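Local coordinates for putative peptidase (Chlamydophila abortus, PDB 3CE2), which probably cleaves short peptides as a zinc-dependent oligopeptidase of the M3B family, at residues Ile251-Val255 with Ile482-Glu487; Phe243-Leu247 with Trp523-His528; Leu40-Leu45 with Ser109-Leu113; Asp25-Leu29 with Lys85-Tyr89. All coordinates share one frame; numbering follows the deposited sequence.

Interaction 1: residues Ile251-Val255 with Ile482-Glu487. With ZN (zinc ion), chain B.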
loop_
_atom_site.group_PDB
_atom_site.type_symbol
_atom_site.label_atom_id
_atom_site.label_comp_id
_atom_site.label_asym_id
_atom_site.label_seq_id
_atom_site.Cartn_x
_atom_site.Cartn_y
_atom_site.Cartn_z
ATOM N N ILE A 251 7.713 14.036 -15.108
ATOM C CA ILE A 251 6.397 14.256 -15.654
ATOM C C ILE A 251 6.394 14.197 -17.182
ATOM O O ILE A 251 5.456 13.665 -17.772
ATOM C CB ILE A 251 5.816 15.580 -15.222
ATOM C CG1 ILE A 251 5.772 15.708 -13.693
ATOM C CG2 ILE A 251 4.455 15.800 -15.883
ATOM C CD1 ILE A 251 5.215 14.526 -12.912
ATOM N N GLN A 252 7.419 14.748 -17.826
ATOM C CA GLN A 252 7.498 14.689 -19.283
ATOM C C GLN A 252 7.694 13.243 -19.718
ATOM O O GLN A 252 7.270 12.842 -20.798
ATOM C CB GLN A 252 8.638 15.549 -19.833
ATOM C CG GLN A 252 8.330 17.049 -19.995
ATOM C CD GLN A 252 7.057 17.344 -20.838
ATOM O OE1 GLN A 252 6.817 16.748 -21.914
ATOM N NE2 GLN A 252 6.251 18.276 -20.348
ATOM N N ALA A 253 8.333 12.445 -18.877
ATOM C CA ALA A 253 8.438 11.023 -19.166
ATOM C C ALA A 253 7.039 10.401 -19.266
ATOM O O ALA A 253 6.731 9.708 -20.234
ATOM C CB ALA A 253 9.266 10.328 -18.118
ATOM N N HIS A 254 6.185 10.671 -18.285
ATOM C CA HIS A 254 4.842 10.129 -18.325
ATOM C C HIS A 254 4.104 10.608 -19.553
ATOM O O HIS A 254 3.405 9.825 -20.201
ATOM C CB HIS A 254 4.060 10.474 -17.067
ATOM C CG HIS A 254 4.668 9.913 -15.832
ATOM N ND1 HIS A 254 4.498 10.486 -14.592
ATOM C CD2 HIS A 254 5.487 8.854 -15.651
ATOM C CE1 HIS A 254 5.172 9.788 -13.696
ATOM N NE2 HIS A 254 5.786 8.794 -14.314
ATOM N N VAL A 255 4.280 11.879 -19.896
ATOM C CA VAL A 255 3.641 12.430 -21.096
ATOM C C VAL A 255 4.116 11.719 -22.352
ATOM O O VAL A 255 3.338 11.450 -23.247
ATOM C CB VAL A 255 3.902 13.914 -21.228
ATOM C CG1 VAL A 255 3.332 14.447 -22.537
ATOM C CG2 VAL A 255 3.306 14.635 -20.041
ATOM N N ILE A 482 -0.083 19.107 -12.401
ATOM C CA ILE A 482 1.217 19.292 -13.053
ATOM C C ILE A 482 1.335 18.461 -14.305
ATOM O O ILE A 482 2.014 18.850 -15.245
ATOM C CB ILE A 482 2.426 19.033 -12.131
ATOM C CG1 ILE A 482 2.581 17.534 -11.823
ATOM C CG2 ILE A 482 2.330 19.850 -10.875
ATOM C CD1 ILE A 482 3.758 17.241 -10.921
ATOM N N HIS A 483 0.678 17.309 -14.315
ATOM C CA HIS A 483 0.635 16.502 -15.521
ATOM C C HIS A 483 -0.225 17.223 -16.539
ATOM O O HIS A 483 0.124 17.293 -17.711
ATOM C CB HIS A 483 0.035 15.152 -15.231
ATOM C CG HIS A 483 1.003 14.181 -14.661
ATOM N ND1 HIS A 483 1.166 14.007 -13.305
ATOM C CD2 HIS A 483 1.866 13.325 -15.266
ATOM C CE1 HIS A 483 2.087 13.078 -13.100
ATOM N NE2 HIS A 483 2.528 12.650 -14.273
ATOM N N HIS A 484 -1.348 17.767 -16.083
ATOM C CA HIS A 484 -2.190 18.546 -16.963
ATOM C C HIS A 484 -1.355 19.640 -17.613
ATOM O O HIS A 484 -1.137 19.624 -18.817
ATOM C CB HIS A 484 -3.373 19.139 -16.205
ATOM C CG HIS A 484 -4.488 19.582 -17.097
ATOM N ND1 HIS A 484 -5.095 20.814 -16.979
ATOM C CD2 HIS A 484 -5.097 18.960 -18.135
ATOM C CE1 HIS A 484 -6.039 20.927 -17.896
ATOM N NE2 HIS A 484 -6.061 19.816 -18.611
ATOM N N ALA A 485 -0.878 20.578 -16.810
ATOM C CA ALA A 485 0.006 21.629 -17.290
ATOM C C ALA A 485 1.034 21.098 -18.309
ATOM O O ALA A 485 1.143 21.607 -19.434
ATOM C CB ALA A 485 0.703 22.283 -16.121
ATOM N N ALA A 486 1.783 20.069 -17.943
ATOM C CA ALA A 486 2.752 19.542 -18.893
ATOM C C ALA A 486 2.070 19.151 -20.221
ATOM O O ALA A 486 2.482 19.582 -21.298
ATOM C CB ALA A 486 3.518 18.364 -18.300
ATOM N N GLU A 487 1.023 18.339 -20.143
ATOM C CA GLU A 487 0.309 17.913 -21.347
ATOM C C GLU A 487 0.077 19.084 -22.308
ATOM O O GLU A 487 0.270 18.926 -23.512
ATOM C CB GLU A 487 -1.022 17.240 -20.989
ATOM C CG GLU A 487 -0.915 15.779 -20.603
ATOM C CD GLU A 487 -1.977 15.383 -19.591
ATOM O OE1 GLU A 487 -3.021 16.062 -19.530
ATOM O OE2 GLU A 487 -1.764 14.404 -18.841
HETATM ZN ZN ZN B . -6.683 21.614 -20.353
HETATM O O HOH W 1 -6.206 19.634 -21.195
#

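Interaction 2: residues Phe243-Leu247 with Trp523-His528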
loop_
_atom_site.group_PDB
_atom_site.type_symbol
_atom_site.label_atom_id
_atom_site.label_comp_id
_atom_site.label_asym_id
_atom_site.label_seq_id
_atom_site.Cartn_x
_atom_site.Cartn_y
_atom_site.Cartn_z
ATOM N N PHE A 243 15.541 20.404 -8.488
ATOM C CA PHE A 243 14.415 19.545 -8.247
ATOM C C PHE A 243 13.282 19.808 -9.238
ATOM O O PHE A 243 12.637 18.867 -9.684
ATOM C CB PHE A 243 13.955 19.722 -6.831
ATOM C CG PHE A 243 14.811 19.023 -5.841
ATOM C CD1 PHE A 243 14.939 17.639 -5.882
ATOM C CD2 PHE A 243 15.462 19.737 -4.827
ATOM C CE1 PHE A 243 15.717 16.975 -4.927
ATOM C CE2 PHE A 243 16.221 19.088 -3.869
ATOM C CZ PHE A 243 16.354 17.703 -3.917
ATOM N N ALA A 244 13.049 21.068 -9.601
ATOM C CA ALA A 244 12.058 21.383 -10.650
ATOM C C ALA A 244 12.454 20.745 -11.954
ATOM O O ALA A 244 11.627 20.132 -12.622
ATOM C CB ALA A 244 11.904 22.869 -10.854
ATOM N N ASN A 245 13.709 20.889 -12.344
ATOM C CA ASN A 245 14.130 20.243 -13.586
ATOM C C ASN A 245 13.854 18.760 -13.553
ATOM O O ASN A 245 13.336 18.183 -14.516
ATOM C CB ASN A 245 15.620 20.442 -13.832
ATOM C CG ASN A 245 15.922 21.797 -14.363
ATOM O OD1 ASN A 245 15.096 22.389 -15.036
ATOM N ND2 ASN A 245 17.095 22.313 -14.052
ATOM N N LEU A 246 14.231 18.136 -12.442
ATOM C CA LEU A 246 14.180 16.701 -12.360
ATOM C C LEU A 246 12.733 16.256 -12.372
ATOM O O LEU A 246 12.392 15.260 -12.969
ATOM C CB LEU A 246 14.917 16.203 -11.124
ATOM C CG LEU A 246 16.453 16.280 -11.094
ATOM C CD1 LEU A 246 16.911 15.913 -9.704
ATOM C CD2 LEU A 246 17.114 15.354 -12.113
ATOM N N LEU A 247 11.861 17.008 -11.736
ATOM C CA LEU A 247 10.456 16.610 -11.688
ATOM C C LEU A 247 9.787 16.850 -13.039
ATOM O O LEU A 247 9.094 15.975 -13.549
ATOM C CB LEU A 247 9.738 17.349 -10.569
ATOM C CG LEU A 247 8.286 16.965 -10.332
ATOM C CD1 LEU A 247 8.148 15.487 -9.956
ATOM C CD2 LEU A 247 7.722 17.882 -9.242
ATOM N N TRP A 523 6.692 20.246 -2.199
ATOM C CA TRP A 523 6.635 19.407 -3.383
ATOM C C TRP A 523 7.998 18.835 -3.722
ATOM O O TRP A 523 8.094 17.741 -4.277
ATOM C CB TRP A 523 6.104 20.180 -4.569
ATOM C CG TRP A 523 6.950 21.325 -4.940
ATOM C CD1 TRP A 523 6.768 22.608 -4.574
ATOM C CD2 TRP A 523 8.103 21.305 -5.791
ATOM N NE1 TRP A 523 7.743 23.403 -5.122
ATOM C CE2 TRP A 523 8.576 22.626 -5.878
ATOM C CE3 TRP A 523 8.783 20.293 -6.486
ATOM C CZ2 TRP A 523 9.709 22.973 -6.614
ATOM C CZ3 TRP A 523 9.896 20.640 -7.232
ATOM C CH2 TRP A 523 10.347 21.979 -7.295
ATOM N N ALA A 524 9.053 19.568 -3.373
ATOM C CA ALA A 524 10.418 19.116 -3.645
ATOM C C ALA A 524 10.901 17.902 -2.818
ATOM O O ALA A 524 11.759 17.158 -3.281
ATOM C CB ALA A 524 11.382 20.260 -3.531
ATOM N N ARG A 525 10.352 17.695 -1.619
ATOM C CA ARG A 525 10.794 16.608 -0.765
ATOM C C ARG A 525 10.071 15.307 -1.005
ATOM O O ARG A 525 10.405 14.312 -0.384
ATOM C CB ARG A 525 10.715 16.968 0.722
ATOM C CG ARG A 525 9.995 18.273 1.015
ATOM C CD ARG A 525 10.444 18.996 2.326
ATOM N NE ARG A 525 10.542 18.125 3.512
ATOM C CZ ARG A 525 10.290 18.520 4.765
ATOM N NH1 ARG A 525 9.893 19.766 5.013
ATOM N NH2 ARG A 525 10.421 17.664 5.777
ATOM N N ILE A 526 9.094 15.299 -1.905
ATOM C CA ILE A 526 8.300 14.101 -2.133
ATOM C C ILE A 526 8.829 13.224 -3.246
ATOM O O ILE A 526 8.708 13.593 -4.404
ATOM C CB ILE A 526 6.915 14.461 -2.570
ATOM C CG1 ILE A 526 6.242 15.347 -1.538
ATOM C CG2 ILE A 526 6.106 13.196 -2.809
ATOM C CD1 ILE A 526 5.018 15.991 -2.106
ATOM N N PRO A 527 9.339 12.032 -2.903
ATOM C CA PRO A 527 10.095 11.124 -3.785
ATOM C C PRO A 527 9.386 10.740 -5.091
ATOM O O PRO A 527 8.171 10.528 -5.089
ATOM C CB PRO A 527 10.329 9.899 -2.902
ATOM C CG PRO A 527 10.258 10.452 -1.497
ATOM C CD PRO A 527 9.179 11.475 -1.552
ATOM N N HIS A 528 10.155 10.650 -6.185
ATOM C CA HIS A 528 9.589 10.528 -7.548
ATOM C C HIS A 528 8.823 9.240 -7.769
ATOM O O HIS A 528 8.051 9.138 -8.762
ATOM C CB HIS A 528 10.658 10.622 -8.631
ATOM C CG HIS A 528 11.212 11.993 -8.817
ATOM N ND1 HIS A 528 11.957 12.345 -9.925
ATOM C CD2 HIS A 528 11.149 13.096 -8.035
ATOM C CE1 HIS A 528 12.331 13.607 -9.814
ATOM N NE2 HIS A 528 11.858 14.085 -8.676
#

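Interaction 3: residues Leu40-Leu45 with Ser109-Leu113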
loop_
_atom_site.group_PDB
_atom_site.type_symbol
_atom_site.label_atom_id
_atom_site.label_comp_id
_atom_site.label_asym_id
_atom_site.label_seq_id
_atom_site.Cartn_x
_atom_site.Cartn_y
_atom_site.Cartn_z
ATOM N N LEU A 40 12.428 -28.481 -5.483
ATOM C CA LEU A 40 13.163 -27.534 -6.332
ATOM C C LEU A 40 13.836 -28.284 -7.461
ATOM O O LEU A 40 13.953 -27.790 -8.588
ATOM C CB LEU A 40 14.233 -26.785 -5.533
ATOM C CG LEU A 40 15.053 -25.748 -6.326
ATOM C CD1 LEU A 40 14.342 -24.397 -6.426
ATOM C CD2 LEU A 40 16.464 -25.545 -5.756
ATOM N N ASP A 41 14.277 -29.494 -7.136
ATOM C CA ASP A 41 14.980 -30.351 -8.086
ATOM C C ASP A 41 14.118 -30.776 -9.291
ATOM O O ASP A 41 14.591 -30.683 -10.428
ATOM C CB ASP A 41 15.600 -31.571 -7.372
ATOM C CG ASP A 41 16.863 -31.218 -6.568
ATOM O OD1 ASP A 41 17.399 -30.099 -6.730
ATOM O OD2 ASP A 41 17.326 -32.067 -5.772
ATOM N N SER A 42 12.871 -31.213 -9.051
ATOM C CA SER A 42 11.979 -31.706 -10.129
ATOM C C SER A 42 12.122 -30.894 -11.403
ATOM O O SER A 42 11.969 -31.412 -12.511
ATOM C CB SER A 42 10.492 -31.681 -9.739
ATOM O OG SER A 42 10.281 -31.313 -8.393
ATOM N N PHE A 43 12.391 -29.606 -11.240
ATOM C CA PHE A 43 12.479 -28.719 -12.378
ATOM C C PHE A 43 13.646 -29.047 -13.313
ATOM O O PHE A 43 13.547 -28.838 -14.528
ATOM C CB PHE A 43 12.508 -27.260 -11.919
ATOM C CG PHE A 43 11.166 -26.744 -11.521
ATOM C CD1 PHE A 43 10.159 -26.616 -12.462
ATOM C CD2 PHE A 43 10.895 -26.411 -10.208
ATOM C CE1 PHE A 43 8.913 -26.156 -12.105
ATOM C CE2 PHE A 43 9.647 -25.937 -9.842
ATOM C CZ PHE A 43 8.657 -25.810 -10.793
ATOM N N GLY A 44 14.734 -29.574 -12.755
ATOM C CA GLY A 44 15.944 -29.799 -13.536
ATOM C C GLY A 44 16.346 -28.519 -14.253
ATOM O O GLY A 44 16.039 -28.333 -15.430
ATOM N N LEU A 45 17.013 -27.622 -13.531
ATOM C CA LEU A 45 17.544 -26.396 -14.115
ATOM C C LEU A 45 18.444 -26.746 -15.307
ATOM O O LEU A 45 19.159 -27.751 -15.284
ATOM C CB LEU A 45 18.330 -25.610 -13.055
ATOM C CG LEU A 45 18.334 -24.073 -13.037
ATOM C CD1 LEU A 45 18.841 -23.583 -11.676
ATOM C CD2 LEU A 45 19.129 -23.428 -14.190
ATOM N N SER A 109 18.280 -19.489 -5.281
ATOM C CA SER A 109 17.934 -20.495 -6.287
ATOM C C SER A 109 16.524 -20.278 -6.843
ATOM O O SER A 109 16.329 -20.031 -8.047
ATOM C CB SER A 109 18.029 -21.899 -5.696
ATOM O OG SER A 109 19.325 -22.160 -5.219
ATOM N N ILE A 110 15.538 -20.377 -5.962
ATOM C CA ILE A 110 14.161 -20.207 -6.368
ATOM C C ILE A 110 14.026 -18.847 -7.068
ATOM O O ILE A 110 13.381 -18.740 -8.117
ATOM C CB ILE A 110 13.182 -20.401 -5.186
ATOM C CG1 ILE A 110 11.744 -20.453 -5.692
ATOM C CG2 ILE A 110 13.376 -19.336 -4.136
ATOM C CD1 ILE A 110 11.612 -21.248 -6.988
ATOM N N THR A 111 14.682 -17.828 -6.526
ATOM C CA THR A 111 14.614 -16.518 -7.131
ATOM C C THR A 111 15.114 -16.600 -8.578
ATOM O O THR A 111 14.509 -16.040 -9.502
ATOM C CB THR A 111 15.421 -15.463 -6.313
ATOM O OG1 THR A 111 14.841 -15.349 -5.011
ATOM C CG2 THR A 111 15.399 -14.059 -7.008
ATOM N N HIS A 112 16.224 -17.302 -8.773
ATOM C CA HIS A 112 16.798 -17.427 -10.102
ATOM C C HIS A 112 15.777 -18.142 -10.989
ATOM O O HIS A 112 15.532 -17.724 -12.115
ATOM C CB HIS A 112 18.110 -18.210 -10.037
ATOM C CG HIS A 112 18.658 -18.592 -11.376
ATOM N ND1 HIS A 112 19.093 -17.658 -12.299
ATOM C CD2 HIS A 112 18.858 -19.807 -11.944
ATOM C CE1 HIS A 112 19.527 -18.283 -13.380
ATOM N NE2 HIS A 112 19.400 -19.587 -13.190
ATOM N N LEU A 113 15.177 -19.203 -10.454
ATOM C CA LEU A 113 14.117 -19.943 -11.155
ATOM C C LEU A 113 12.946 -19.071 -11.617
ATOM O O LEU A 113 12.440 -19.240 -12.726
ATOM C CB LEU A 113 13.599 -21.089 -10.295
ATOM C CG LEU A 113 14.260 -22.390 -10.710
ATOM C CD1 LEU A 113 13.479 -23.640 -10.242
ATOM C CD2 LEU A 113 14.366 -22.339 -12.217
#

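Interaction 4: residues Asp25-Leu29 with Lys85-Tyr89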
loop_
_atom_site.group_PDB
_atom_site.type_symbol
_atom_site.label_atom_id
_atom_site.label_comp_id
_atom_site.label_asym_id
_atom_site.label_seq_id
_atom_site.Cartn_x
_atom_site.Cartn_y
_atom_site.Cartn_z
ATOM N N ASP A 25 4.723 -22.436 11.910
ATOM C CA ASP A 25 4.868 -23.811 11.471
ATOM C C ASP A 25 4.734 -23.866 9.962
ATOM O O ASP A 25 3.626 -23.807 9.408
ATOM C CB ASP A 25 3.813 -24.702 12.132
ATOM C CG ASP A 25 3.793 -26.127 11.557
ATOM O OD1 ASP A 25 4.730 -26.530 10.837
ATOM O OD2 ASP A 25 2.823 -26.854 11.829
ATOM N N ILE A 26 5.879 -24.001 9.309
ATOM C CA ILE A 26 5.949 -23.994 7.868
ATOM C C ILE A 26 6.042 -25.400 7.294
ATOM O O ILE A 26 6.237 -25.566 6.097
ATOM C CB ILE A 26 7.178 -23.205 7.419
ATOM C CG1 ILE A 26 8.448 -23.836 8.015
ATOM C CG2 ILE A 26 7.045 -21.727 7.835
ATOM C CD1 ILE A 26 9.726 -23.371 7.351
ATOM N N THR A 27 5.913 -26.414 8.140
ATOM C CA THR A 27 5.958 -27.803 7.672
ATOM C C THR A 27 4.824 -28.169 6.699
ATOM O O THR A 27 5.064 -28.926 5.768
ATOM C CB THR A 27 6.013 -28.828 8.840
ATOM O OG1 THR A 27 4.962 -28.550 9.769
ATOM C CG2 THR A 27 7.343 -28.745 9.583
ATOM N N PRO A 28 3.591 -27.632 6.895
ATOM C CA PRO A 28 2.549 -27.848 5.861
ATOM C C PRO A 28 3.000 -27.530 4.430
ATOM O O PRO A 28 2.445 -28.082 3.480
ATOM C CB PRO A 28 1.427 -26.902 6.283
ATOM C CG PRO A 28 1.566 -26.810 7.782
ATOM C CD PRO A 28 3.066 -26.852 8.039
ATOM N N LEU A 29 3.989 -26.663 4.258
ATOM C CA LEU A 29 4.538 -26.426 2.927
ATOM C C LEU A 29 5.482 -27.556 2.546
ATOM O O LEU A 29 5.268 -28.269 1.559
ATOM C CB LEU A 29 5.277 -25.101 2.874
ATOM C CG LEU A 29 4.389 -23.892 2.629
ATOM C CD1 LEU A 29 4.896 -22.741 3.415
ATOM C CD2 LEU A 29 4.397 -23.539 1.161
ATOM N N LYS A 85 5.044 -21.604 -4.115
ATOM C CA LYS A 85 5.131 -22.439 -2.934
ATOM C C LYS A 85 6.603 -22.527 -2.500
ATOM O O LYS A 85 6.929 -22.366 -1.332
ATOM C CB LYS A 85 4.564 -23.818 -3.276
ATOM C CG LYS A 85 4.443 -24.825 -2.155
ATOM C CD LYS A 85 3.696 -26.048 -2.702
ATOM C CE LYS A 85 3.890 -27.299 -1.840
ATOM N NZ LYS A 85 3.094 -27.273 -0.565
ATOM N N LEU A 86 7.501 -22.767 -3.450
ATOM C CA LEU A 86 8.904 -22.925 -3.127
ATOM C C LEU A 86 9.467 -21.587 -2.704
ATOM O O LEU A 86 10.332 -21.508 -1.830
ATOM C CB LEU A 86 9.683 -23.402 -4.338
ATOM C CG LEU A 86 9.472 -24.833 -4.812
ATOM C CD1 LEU A 86 9.990 -24.937 -6.259
ATOM C CD2 LEU A 86 10.152 -25.823 -3.870
ATOM N N TYR A 87 8.992 -20.523 -3.329
ATOM C CA TYR A 87 9.501 -19.227 -2.963
ATOM C C TYR A 87 9.173 -18.887 -1.518
ATOM O O TYR A 87 10.032 -18.528 -0.720
ATOM C CB TYR A 87 8.921 -18.165 -3.856
ATOM C CG TYR A 87 9.548 -16.839 -3.579
ATOM C CD1 TYR A 87 10.701 -16.436 -4.274
ATOM C CD2 TYR A 87 9.022 -15.988 -2.600
ATOM C CE1 TYR A 87 11.293 -15.209 -4.026
ATOM C CE2 TYR A 87 9.608 -14.757 -2.337
ATOM C CZ TYR A 87 10.745 -14.378 -3.057
ATOM O OH TYR A 87 11.330 -13.175 -2.804
ATOM N N VAL A 88 7.902 -19.008 -1.199
ATOM C CA VAL A 88 7.399 -18.631 0.073
ATOM C C VAL A 88 8.153 -19.401 1.127
ATOM O O VAL A 88 8.591 -18.832 2.128
ATOM C CB VAL A 88 5.875 -18.894 0.126
ATOM C CG1 VAL A 88 5.374 -18.943 1.556
ATOM C CG2 VAL A 88 5.141 -17.800 -0.683
ATOM N N TYR A 89 8.339 -20.692 0.894
ATOM C CA TYR A 89 9.036 -21.529 1.871
ATOM C C TYR A 89 10.471 -21.054 2.114
ATOM O O TYR A 89 10.903 -20.948 3.252
ATOM C CB TYR A 89 9.074 -22.983 1.419
ATOM C CG TYR A 89 9.800 -23.853 2.397
ATOM C CD1 TYR A 89 9.113 -24.472 3.423
ATOM C CD2 TYR A 89 11.179 -24.039 2.316
ATOM C CE1 TYR A 89 9.751 -25.253 4.334
ATOM C CE2 TYR A 89 11.842 -24.822 3.238
ATOM C CZ TYR A 89 11.114 -25.430 4.246
ATOM O OH TYR A 89 11.714 -26.239 5.182
#

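Interaction 1: residues Ile251-Val255 with Ile482-Glu487
Ile251 fits both of its branches against the helical segment 482-487. Its CG2 methyl, anti to the backbone N, lies 3.6 Å from Ala486 CB and also covers one face of the His483 imidazole, a CH-pi contact 4.0 Å from the ring centroid. At the end of the other branch, Ile251 CD1 meets Ile482 CD1 at 3.7 Å, the two side chains crossing at about a right angle. Val255 CG2 reaches the same Ala486 methyl at 4.1 Å, and the bent chain of Gln252 brings NE2 to it as well. Farther out the contact turns polar. His254 and His483 meet rim to rim with planes only 13° apart, joined by a nearly straight hydrogen bond of 2.9 Å between His254 ND1 and His483 NE2. Because His483 ND1 is also bonded, to Glu479 O, both nitrogens of this buried ring are held and its rotation is fixed. His484 points the other way and, with His488, binds a zinc ion. The axes of segments 251-255 and 482-487 pass 9.6 Å apart at a crossing angle of -64°, where helix 240-260 lies against helix 451-487; Cys266 of helix 266-271 packs on His254, Val255 and His483, and Leu497 of helix 494-509 touches Ile482.

Interaction 2: residues Phe243-Leu247 with Trp523-His528
Trp523 points the six-membered part of its indole into helix segment 243-247, rim first. From CB, chi1 of 62° sets CG between the backbone N and the carbonyl carbon, which swings the ring system toward the helix. Trp523 CE3 then meets Leu247 CD2 at 3.8 Å. The next atom, Trp523 CZ3, lies 4.2 Å from Phe243 CB, and at the far end Trp523 CH2 reaches Ala244 CB at 4.0 Å and Ala244 N at 3.7 Å, so the edge abuts the helix backbone itself. On the pyrrole side NE1 bonds to Ser498 OG, which ties down that end of the indole. Beside it, Ala524 O sits over one face of the Phe243 ring, offset toward the rim. His528 comes to the helix one turn farther along: His528 CE1 is 3.9 Å from Leu246 CB, while Leu247 CD1 lies over one imidazole face. Leu247 therefore divides its two methyls between the two aromatic residues. The His528 ring is stacked with Phe185 of helix 180-192, and Leu497 of helix 494-509 lines Trp523 and Leu247. This is helix-to-loop packing in the largely helical body of an M3 peptidase, where the connection between helices 494-509 and 536-553 is pinned to helix 240-260 by aromatic side chains.

Interaction 3: residues Leu40-Leu45 with Ser109-Leu113
Leu113 and Leu40 meet at an oblique angle, and the methyl Leu113 CD1 is the point on which the contact turns. Leu40 CD1 approaches Leu113 CD1 at 4.0 Å, and Phe43 CD2 comes to the same Leu113 CD1 at 3.8 Å, so this one methyl is shared by an aliphatic and an aromatic neighbour. Leu40 has CG anti to the backbone N (chi1 -179°), which carries its branches toward the helical segment 109-113: Leu40 CD1 also reaches Ile110 CD1 at 4.2 Å, and Leu40 CD2 rests 4.0 Å from Ser109 CB. The hydroxyl of Ser109 takes no part in this apolar patch; its OG is bonded to Ala105 O within its own helix. Leu45 makes a second, more exposed meeting. Gly44, with a positive phi of 52°, is the first residue to leave the helical conformation, and after this bend the side chain of Leu45 heads toward segment 109-113. Leu45 and His112 cross at about a right angle, with Leu45 CD1 in the plane of the imidazole at its edge, 3.8 Å from His112 CD2. Leu45 CG also lies loosely against Leu113 CD2, at 4.4 Å. The end of helix 33-42 is thereby laid against helix 101-120. Helix 66-96 closes the buried side, where Leu86 touches both Phe43 and Ile110, and Lys82 makes a cation-pi contact with the Phe43 ring, which Trp53 also meets.

Interaction 4: residues Asp25-Leu29 with Lys85-Tyr89
Lys85 sends its ammonium group to a main-chain carbonyl: Lys85 NZ donates to Leu29 O at 3.2 Å, in the carbonyl plane and on a lone pair, with a C=O...N angle of 118°. The lysine chain is extended from CB to CE and bends only at its last torsion (chi4 75°), which turns NZ to the oxygen. Its methylenes meanwhile run alongside Leu29 in the opposite direction, and Leu29 CD2 packs 3.6 Å from Lys85 CG. The charged end has a second partner in Tyr30, a cation-pi contact. The loop 25-29 precedes helix 33-42. Asp25 OD1 accepts from Thr27 N in an Asx turn, although the place of that oxygen is less sure, and Leu29 N bonds back to Ile26 O. Tyr89 packs on Leu29 and Ile26. Leu29 CB lies at its ring edge, 3.9 Å from Tyr89 CD1, and Ile26 O is also at the edge, in plane. The side chain of Ile26 crosses Tyr89 at about a right angle and sets Ile26 CD1 3.6 Å from Tyr89 CE1. Leu29 CD1 approaches Val88 CG1 more loosely, at 4.3 Å. On strand 385-387, Tyr385 touches Ile26, Pro28 and Leu29, and its OH bonds to Asp25 O.

How the interactions relate
From the N terminus, residues 25-29 open interaction 4 and residues 40-45 open interaction 3 before helix 66-96 closes the first loop at 85-89; helix 101-120 closes the second at 109-113. These two contacts therefore cross along the chain, and they touch, Thr111 lying against Tyr87, so that the N-terminal loop and helices 33-42, 66-96 and 101-120 are packed together. Both close before helix 240-260 opens interactions 2 and 1 in turn. Residues 482-487 complete interaction 1 and 523-528 then complete interaction 2, one loop within the other. This second pair ties helix 240-260 to helix 451-487 and to the loop before helix 536-553, with centres about 42 to 45 Å from those of the first pair.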